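Glycerol dehydrogenase (Bacillus coagulans, PDB 6CSJ) probably catalyses the NAD-dependent oxidation of glycerol and related polyols, and in this double mutant has acquired D-lactate dehydrogenase activity. Local coordinates at residues R163-G168 / E235-L240; D208-E213 / V297-S302; L215-A220 / T227-K232. The protein carries 2 engineered substitutions. All coordinates share one frame; numbering follows the deposited sequence.

Contact 1. Residues R163-G168 / E235-L240; sequences RLLVSG and EANTYL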
loop_
_atom_site.group_PDB
_atom_site.type_symbol
_atom_site.label_atom_id
_atom_site.label_comp_id
_atom_site.label_asym_id
_atom_site.label_seq_id
_atom_site.Cartn_x
_atom_site.Cartn_y
_atom_site.Cartn_z
ATOM N N ARG A 163 -4.726 11.313 8.683
ATOM C CA ARG A 163 -4.243 11.538 7.323
ATOM C C ARG A 163 -3.679 10.261 6.677
ATOM O O ARG A 163 -3.876 10.032 5.478
ATOM C CB ARG A 163 -3.168 12.637 7.304
ATOM C CG ARG A 163 -2.772 13.039 5.896
ATOM C CD ARG A 163 -1.692 14.084 5.861
ATOM N NE ARG A 163 -1.267 14.284 4.477
ATOM C CZ ARG A 163 -0.116 14.821 4.087
ATOM N NH1 ARG A 163 0.781 15.239 4.967
ATOM N NH2 ARG A 163 0.142 14.934 2.784
ATOM N N LEU A 164 -2.974 9.459 7.472
ATOM C CA LEU A 164 -2.399 8.203 6.994
ATOM C C LEU A 164 -3.452 7.136 6.686
ATOM O O LEU A 164 -3.297 6.384 5.718
ATOM C CB LEU A 164 -1.359 7.667 7.981
ATOM C CG LEU A 164 -0.009 8.412 7.986
ATOM C CD1 LEU A 164 0.790 8.065 9.239
ATOM C CD2 LEU A 164 0.816 8.109 6.729
ATOM N N LEU A 165 -4.509 7.058 7.491
ATOM C CA LEU A 165 -5.596 6.107 7.227
ATOM C C LEU A 165 -6.352 6.520 5.958
ATOM O O LEU A 165 -6.692 5.669 5.123
ATOM C CB LEU A 165 -6.573 6.008 8.412
ATOM C CG LEU A 165 -7.604 4.874 8.297
ATOM C CD1 LEU A 165 -6.954 3.503 8.453
ATOM C CD2 LEU A 165 -8.705 5.050 9.322
ATOM N N VAL A 166 -6.591 7.827 5.828
ATOM C CA VAL A 166 -7.262 8.400 4.659
ATOM C C VAL A 166 -6.429 8.151 3.397
ATOM O O VAL A 166 -6.979 7.758 2.365
ATOM C CB VAL A 166 -7.539 9.910 4.849
ATOM C CG1 VAL A 166 -8.006 10.561 3.554
ATOM C CG2 VAL A 166 -8.598 10.107 5.933
ATOM N N SER A 167 -5.116 8.353 3.493
ATOM C CA SER A 167 -4.221 8.048 2.380
ATOM C C SER A 167 -4.338 6.579 1.936
ATOM O O SER A 167 -4.322 6.292 0.742
ATOM C CB SER A 167 -2.770 8.388 2.725
ATOM O OG SER A 167 -1.959 8.355 1.562
ATOM N N GLY A 168 -4.484 5.672 2.895
ATOM C CA GLY A 168 -4.763 4.267 2.600
ATOM C C GLY A 168 -6.081 4.024 1.884
ATOM O O GLY A 168 -6.189 3.092 1.095
ATOM N N GLU A 235 -9.056 -3.575 7.100
ATOM C CA GLU A 235 -9.094 -4.792 6.288
ATOM C C GLU A 235 -9.107 -4.435 4.787
ATOM O O GLU A 235 -8.352 -5.023 4.002
ATOM C CB GLU A 235 -10.308 -5.670 6.640
ATOM C CG GLU A 235 -10.285 -7.024 5.931
ATOM C CD GLU A 235 -11.560 -7.838 6.039
ATOM O OE1 GLU A 235 -12.344 -7.679 7.010
ATOM O OE2 GLU A 235 -11.761 -8.680 5.131
ATOM N N ALA A 236 -9.945 -3.471 4.399
ATOM C CA ALA A 236 -10.034 -3.047 2.997
ATOM C C ALA A 236 -8.737 -2.422 2.456
ATOM O O ALA A 236 -8.291 -2.755 1.354
ATOM C CB ALA A 236 -11.204 -2.090 2.810
ATOM N N ASN A 237 -8.147 -1.526 3.246
ATOM C CA ASN A 237 -6.872 -0.884 2.917
ATOM C C ASN A 237 -5.702 -1.856 2.781
ATOM O O ASN A 237 -4.735 -1.549 2.087
ATOM C CB ASN A 237 -6.502 0.164 3.972
ATOM C CG ASN A 237 -7.346 1.425 3.880
ATOM O OD1 ASN A 237 -8.321 1.487 3.126
ATOM N ND2 ASN A 237 -6.972 2.447 4.658
ATOM N N THR A 238 -5.781 -3.011 3.441
ATOM C CA THR A 238 -4.648 -3.926 3.544
ATOM C C THR A 238 -4.892 -5.247 2.810
ATOM O O THR A 238 -4.237 -5.528 1.807
ATOM C CB THR A 238 -4.295 -4.172 5.020
ATOM O OG1 THR A 238 -4.226 -2.912 5.700
ATOM C CG2 THR A 238 -2.944 -4.870 5.144
ATOM N N TYR A 239 -5.821 -6.062 3.279
ATOM C CA TYR A 239 -6.017 -7.359 2.641
ATOM C C TYR A 239 -6.729 -7.221 1.296
ATOM O O TYR A 239 -6.191 -7.626 0.276
ATOM C CB TYR A 239 -6.775 -8.331 3.538
ATOM C CG TYR A 239 -6.736 -9.753 3.019
ATOM C CD1 TYR A 239 -5.617 -10.545 3.236
ATOM C CD2 TYR A 239 -7.792 -10.306 2.300
ATOM C CE1 TYR A 239 -5.524 -11.835 2.748
ATOM C CE2 TYR A 239 -7.715 -11.627 1.826
ATOM C CZ TYR A 239 -6.566 -12.376 2.056
ATOM O OH TYR A 239 -6.432 -13.667 1.604
ATOM N N LEU A 240 -7.921 -6.629 1.307
ATOM C CA LEU A 240 -8.762 -6.555 0.107
ATOM C C LEU A 240 -8.047 -5.833 -1.035
ATOM O O LEU A 240 -8.005 -6.338 -2.165
ATOM C CB LEU A 240 -10.084 -5.834 0.391
ATOM C CG LEU A 240 -11.001 -6.331 1.505
ATOM C CD1 LEU A 240 -12.296 -5.523 1.528
ATOM C CD2 LEU A 240 -11.279 -7.819 1.346
#

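Contact 2. Residues D208-E213 / V297-S302; sequences DTQILE and VSFCLS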
loop_
_atom_site.group_PDB
_atom_site.type_symbol
_atom_site.label_atom_id
_atom_site.label_comp_id
_atom_site.label_asym_id
_atom_site.label_seq_id
_atom_site.Cartn_x
_atom_site.Cartn_y
_atom_site.Cartn_z
ATOM N N ASP A 208 -16.367 -0.858 -2.684
ATOM C CA ASP A 208 -17.647 -0.725 -1.983
ATOM C C ASP A 208 -17.481 -0.379 -0.502
ATOM O O ASP A 208 -18.252 0.426 0.031
ATOM C CB ASP A 208 -18.464 -2.015 -2.087
ATOM C CG ASP A 208 -18.965 -2.294 -3.495
ATOM O OD1 ASP A 208 -18.904 -1.407 -4.356
ATOM O OD2 ASP A 208 -19.426 -3.429 -3.739
ATOM N N THR A 209 -16.489 -0.990 0.145
ATOM C CA THR A 209 -16.199 -0.731 1.556
ATOM C C THR A 209 -15.704 0.708 1.768
ATOM O O THR A 209 -16.098 1.348 2.734
ATOM C CB THR A 209 -15.176 -1.747 2.139
ATOM O OG1 THR A 209 -15.645 -3.088 1.936
ATOM C CG2 THR A 209 -14.965 -1.529 3.620
ATOM N N GLN A 210 -14.883 1.225 0.855
ATOM C CA GLN A 210 -14.442 2.623 0.956
ATOM C C GLN A 210 -15.635 3.577 0.908
ATOM O O GLN A 210 -15.751 4.455 1.765
ATOM C CB GLN A 210 -13.444 2.997 -0.148
ATOM C CG GLN A 210 -12.148 2.199 -0.164
ATOM C CD GLN A 210 -11.375 2.258 1.146
ATOM O OE1 GLN A 210 -11.355 3.296 1.818
ATOM N NE2 GLN A 210 -10.728 1.146 1.511
ATOM N N ILE A 211 -16.527 3.373 -0.066
ATOM C CA ILE A 211 -17.696 4.246 -0.262
ATOM C C ILE A 211 -18.637 4.194 0.959
ATOM O O ILE A 211 -19.026 5.235 1.481
ATOM C CB ILE A 211 -18.474 3.899 -1.582
ATOM C CG1 ILE A 211 -17.584 4.067 -2.826
ATOM C CG2 ILE A 211 -19.748 4.730 -1.732
ATOM C CD1 ILE A 211 -16.879 5.405 -2.951
ATOM N N LEU A 212 -18.955 2.990 1.427
ATOM C CA LEU A 212 -19.868 2.816 2.568
ATOM C C LEU A 212 -19.287 3.206 3.936
ATOM O O LEU A 212 -20.020 3.711 4.791
ATOM C CB LEU A 212 -20.382 1.359 2.613
ATOM C CG LEU A 212 -21.262 0.922 1.416
ATOM C CD1 LEU A 212 -21.494 -0.585 1.397
ATOM C CD2 LEU A 212 -22.607 1.667 1.416
ATOM N N GLU A 213 -17.985 2.970 4.134
ATOM C CA GLU A 213 -17.364 3.008 5.469
ATOM C C GLU A 213 -16.309 4.087 5.701
ATOM O O GLU A 213 -15.985 4.369 6.856
ATOM C CB GLU A 213 -16.722 1.655 5.783
ATOM C CG GLU A 213 -17.645 0.443 5.656
ATOM C CD GLU A 213 -18.640 0.346 6.785
ATOM O OE1 GLU A 213 -18.208 0.333 7.958
ATOM O OE2 GLU A 213 -19.851 0.282 6.512
ATOM N N VAL A 297 -15.394 11.376 -6.821
ATOM C CA VAL A 297 -15.016 12.736 -6.437
ATOM C C VAL A 297 -15.697 13.107 -5.118
ATOM O O VAL A 297 -15.075 13.714 -4.245
ATOM C CB VAL A 297 -15.359 13.770 -7.529
ATOM C CG1 VAL A 297 -15.077 15.196 -7.050
ATOM C CG2 VAL A 297 -14.564 13.479 -8.806
ATOM N N SER A 298 -16.970 12.716 -4.983
ATOM C CA SER A 298 -17.759 12.971 -3.780
ATOM C C SER A 298 -17.148 12.289 -2.549
ATOM O O SER A 298 -16.967 12.920 -1.500
ATOM C CB SER A 298 -19.200 12.499 -3.976
ATOM O OG SER A 298 -19.983 12.729 -2.814
ATOM N N PHE A 299 -16.832 11.006 -2.684
ATOM C CA PHE A 299 -16.147 10.286 -1.627
ATOM C C PHE A 299 -14.828 10.965 -1.231
ATOM O O PHE A 299 -14.558 11.140 -0.038
ATOM C CB PHE A 299 -15.874 8.827 -2.006
ATOM C CG PHE A 299 -14.966 8.139 -1.045
ATOM C CD1 PHE A 299 -15.429 7.805 0.217
ATOM C CD2 PHE A 299 -13.629 7.901 -1.361
ATOM C CE1 PHE A 299 -14.584 7.202 1.145
ATOM C CE2 PHE A 299 -12.780 7.299 -0.442
ATOM C CZ PHE A 299 -13.256 6.944 0.809
ATOM N N CYS A 300 -14.016 11.337 -2.223
ATOM C CA CYS A 300 -12.715 11.971 -1.964
ATOM C C CYS A 300 -12.876 13.295 -1.207
ATOM O O CYS A 300 -12.157 13.550 -0.235
ATOM C CB CYS A 300 -11.924 12.181 -3.261
ATOM S SG CYS A 300 -11.273 10.683 -4.060
ATOM N N LEU A 301 -13.831 14.120 -1.627
ATOM C CA LEU A 301 -14.115 15.370 -0.906
ATOM C C LEU A 301 -14.609 15.130 0.525
ATOM O O LEU A 301 -14.245 15.884 1.414
ATOM C CB LEU A 301 -15.114 16.241 -1.675
ATOM C CG LEU A 301 -14.604 16.793 -2.999
ATOM C CD1 LEU A 301 -15.749 17.421 -3.776
ATOM C CD2 LEU A 301 -13.459 17.794 -2.800
ATOM N N SER A 302 -15.397 14.079 0.745
ATOM C CA SER A 302 -15.901 13.766 2.089
ATOM C C SER A 302 -14.806 13.389 3.082
ATOM O O SER A 302 -14.935 13.707 4.252
ATOM C CB SER A 302 -16.977 12.660 2.048
ATOM O OG SER A 302 -16.413 11.371 1.879
#

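Contact 3. Residues L215-A220 / T227-K232; sequences LKAKLA and TEAVEK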
loop_
_atom_site.group_PDB
_atom_site.type_symbol
_atom_site.label_atom_id
_atom_site.label_comp_id
_atom_site.label_asym_id
_atom_site.label_seq_id
_atom_site.Cartn_x
_atom_site.Cartn_y
_atom_site.Cartn_z
ATOM N N LEU A 215 -15.931 7.438 5.523
ATOM C CA LEU A 215 -16.261 8.630 6.310
ATOM C C LEU A 215 -16.460 8.264 7.785
ATOM O O LEU A 215 -15.882 8.907 8.656
ATOM C CB LEU A 215 -17.511 9.337 5.763
ATOM C CG LEU A 215 -18.008 10.563 6.558
ATOM C CD1 LEU A 215 -16.955 11.655 6.626
ATOM C CD2 LEU A 215 -19.322 11.096 6.012
ATOM N N LYS A 216 -17.268 7.234 8.051
ATOM C CA LYS A 216 -17.479 6.752 9.419
ATOM C C LYS A 216 -16.166 6.371 10.108
ATOM O O LYS A 216 -15.984 6.642 11.305
ATOM C CB LYS A 216 -18.413 5.539 9.433
ATOM C CG LYS A 216 -19.864 5.852 9.143
ATOM C CD LYS A 216 -20.743 4.641 9.400
ATOM C CE LYS A 216 -20.641 3.598 8.290
ATOM N NZ LYS A 216 -21.274 2.310 8.682
ATOM N N ALA A 217 -15.276 5.734 9.345
ATOM C CA ALA A 217 -13.961 5.355 9.835
ATOM C C ALA A 217 -13.099 6.574 10.095
ATOM O O ALA A 217 -12.462 6.642 11.133
ATOM C CB ALA A 217 -13.265 4.424 8.857
ATOM N N LYS A 218 -13.083 7.534 9.173
ATOM C CA LYS A 218 -12.316 8.769 9.390
ATOM C C LYS A 218 -12.734 9.510 10.670
ATOM O O LYS A 218 -11.887 9.921 11.442
ATOM C CB LYS A 218 -12.423 9.733 8.203
ATOM C CG LYS A 218 -11.608 11.004 8.426
ATOM C CD LYS A 218 -11.670 11.987 7.270
ATOM C CE LYS A 218 -11.006 13.294 7.716
ATOM N NZ LYS A 218 -10.544 14.156 6.592
ATOM N N LEU A 219 -14.035 9.685 10.876
ATOM C CA LEU A 219 -14.543 10.413 12.050
ATOM C C LEU A 219 -14.105 9.791 13.390
ATOM O O LEU A 219 -13.852 10.515 14.360
ATOM C CB LEU A 219 -16.068 10.527 11.995
ATOM C CG LEU A 219 -16.603 11.407 10.863
ATOM C CD1 LEU A 219 -18.114 11.291 10.775
ATOM C CD2 LEU A 219 -16.168 12.857 11.025
ATOM N N ALA A 220 -14.003 8.465 13.420
ATOM C CA ALA A 220 -13.449 7.740 14.562
ATOM C C ALA A 220 -11.914 7.869 14.658
ATOM O O ALA A 220 -11.375 8.136 15.744
ATOM C CB ALA A 220 -13.857 6.270 14.503
ATOM N N THR A 227 -13.578 1.941 15.933
ATOM C CA THR A 227 -14.925 1.390 15.756
ATOM C C THR A 227 -14.873 0.280 14.707
ATOM O O THR A 227 -13.863 0.110 14.027
ATOM C CB THR A 227 -15.905 2.462 15.276
ATOM O OG1 THR A 227 -15.511 2.923 13.977
ATOM C CG2 THR A 227 -15.947 3.648 16.250
ATOM N N GLU A 228 -15.976 -0.444 14.543
ATOM C CA GLU A 228 -16.068 -1.478 13.509
ATOM C C GLU A 228 -15.891 -0.918 12.074
ATOM O O GLU A 228 -15.449 -1.637 11.171
ATOM C CB GLU A 228 -17.377 -2.256 13.668
ATOM C CG GLU A 228 -17.692 -3.302 12.603
ATOM C CD GLU A 228 -16.673 -4.425 12.508
ATOM O OE1 GLU A 228 -15.840 -4.596 13.409
ATOM O OE2 GLU A 228 -16.702 -5.164 11.523
ATOM N N ALA A 229 -16.212 0.360 11.871
ATOM C CA ALA A 229 -15.947 1.023 10.597
ATOM C C ALA A 229 -14.450 1.109 10.351
ATOM O O ALA A 229 -13.993 0.888 9.232
ATOM C CB ALA A 229 -16.565 2.409 10.560
ATOM N N VAL A 230 -13.695 1.433 11.400
ATOM C CA VAL A 230 -12.233 1.480 11.305
ATOM C C VAL A 230 -11.688 0.081 11.032
ATOM O O VAL A 230 -10.810 -0.072 10.199
ATOM C CB VAL A 230 -11.586 2.114 12.558
ATOM C CG1 VAL A 230 -10.066 2.058 12.470
ATOM C CG2 VAL A 230 -12.034 3.558 12.689
ATOM N N GLU A 231 -12.232 -0.929 11.711
ATOM C CA GLU A 231 -11.866 -2.331 11.460
ATOM C C GLU A 231 -12.070 -2.723 9.996
ATOM O O GLU A 231 -11.184 -3.321 9.391
ATOM C CB GLU A 231 -12.640 -3.301 12.376
ATOM C CG GLU A 231 -12.301 -3.196 13.872
ATOM C CD GLU A 231 -11.016 -3.910 14.302
ATOM O OE1 GLU A 231 -10.534 -4.822 13.593
ATOM O OE2 GLU A 231 -10.489 -3.551 15.383
ATOM N N LYS A 232 -13.217 -2.372 9.419
ATOM C CA LYS A 232 -13.498 -2.739 8.025
ATOM C C LYS A 232 -12.589 -2.024 7.027
ATOM O O LYS A 232 -12.186 -2.622 6.027
ATOM C CB LYS A 232 -14.962 -2.478 7.676
ATOM C CG LYS A 232 -15.908 -3.512 8.239
ATOM C CD LYS A 232 -17.333 -3.181 7.858
ATOM C CE LYS A 232 -18.351 -4.106 8.502
ATOM N NZ LYS A 232 -19.667 -3.415 8.538
#

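Contact 1. Residues R163-G168 / E235-L240
N237 meets the backbone of L165 and G168 with its carboxamide, and the polar part of the contact rests on that one group. ND2 donates to L165 O at 3.3 Å, but the N-H is bent to 129° and the bond is weak. The amide has firmer partners elsewhere: OD1 accepts from Q210 NE2 and ND2 also donates to A118 O, which together fix its rotation in a buried setting. OD1 and G168 O, 3.4 Å apart, are two acceptors and form no bond.

The remainder is close packing. G168 CA lies 5.6 Å from N237 CA, and with no side chain on G168, N237 ND2 packs directly against the backbone, 3.3 Å from G168 C. N237 CG lies beside its own backbone N (chi1 -73°), which carries the amide across to the opposing helix. L165 adds a van der Waals touch, its CD1 methyl 3.9 Å from N237 ND2, the two side chains crossing at about a right angle.

This is a buried contact where helices 162-173 and 228-248 meet, on the side of the helical domain that borders the parallel sheet. L165 also packs on I233, I234 and A221, A236 rests on Q210 of helix 197-221, and T238 and E235 touch F11 and Q13 of strand 10-14.

Contact 2. Residues D208-E213 / V297-S302
The phenyl ring of F299 is set obliquely against helix 197-221, with the carbonyl of Q210 and the methyl end of I211 as its neighbours. Q210 O approaches the far half of the ring, tight against CE1 at 3.0 Å, while Q210 CB lies 4.1 Å from F299 CZ. At the root of the ring, I211 CD1 sits 3.7 Å from F299 CB and almost as near to CG. F299 CG is anti to its own backbone N (chi1 170°), which extends the ring from helix 290-303 across to its partner. The F299 side chain also packs on L173 of helix 162-173.

No hydrogen bond joins the two segments. The contact joins helices 197-221 and 290-303 in the all-helical domain that iron-containing alcohol dehydrogenases carry beside their nucleotide-binding domain. Replacing F299 with an alanine would probably open a gap beside I211 CD1 and L173 and leave Q210 CB and the Q210 carbonyl without the ring that packs on them.

Q210 bends at chi2, and its amide turns elsewhere, to N237 on helix 228-248, while the side chain also packs on M169 and A172. Within its own helix, S302 OG donates to F299 O over 2.7 Å, tilted 22° from the carbonyl plane.

Contact 3. Residues L215-A220 / T227-K232
This is an apolar, alanine-lined crossing between two successive helices of the helical domain, the C-terminal end of helix 197-221 and the N-terminal start of helix 228-248, joined by a short connection. The local axes approach to 7.8 Å with 115° between their directions, and the small residues at the crossing explain how the backbones come so near: A217 CA is 4.5 Å from V230 CA.

Methyl groups do most of the touching. A229 CB comes within 3.8 Å of K216 CB, and from the other helix A217 CB rests on the backbone carbonyl of A229, 3.6 Å from its O. V230 presents CG2 to both A217 and A220, reaching 3.5 Å from A217 O and, just beyond, packing on A220 CB. A220 CB also meets T227 OG1 and CG2, about one turn before V230.

T227 is the N-cap of the second helix. With chi1 at 64°, its OG1 lies between the backbone N and the carbonyl carbon and faces into the first turn, accepting from V230 N at 3.5 Å; the N-H is fairly straight at 159°, yet the bond is weak. K216 NZ and K232 NZ lie 5.9 Å apart, like charges that would probably repel mildly, though K216 has a long, weak ion pair with E213.

Around the crossing, E213 of helix 197-221 packs against A229 and K232. K218 NZ reaches V303 O at the end of helix 290-303, while E231 bonds to T154 through its carboxylate and to Q13 of strand 10-14 through its backbone carbonyl.

From the N terminus the chain passes through the nucleotide-binding sheet before reaching helix 162-173, where contact 1 begins. Helix 197-221 then supplies first halves to contacts 2 and 3. Contact 3 closes first, across the brief connection into helix 228-248; contact 1 closes a few residues later on that same helix, and contact 2 only at helix 290-303. Contact 3 therefore lies within both longer loops, whereas contacts 1 and 2 interlock, their segments alternating along the chain. Contacts 1 and 2 are joined through the amides of Q210 and N237. Together the three contacts bind helices 162-173, 197-221, 228-248 and 290-303 into one helical bundle.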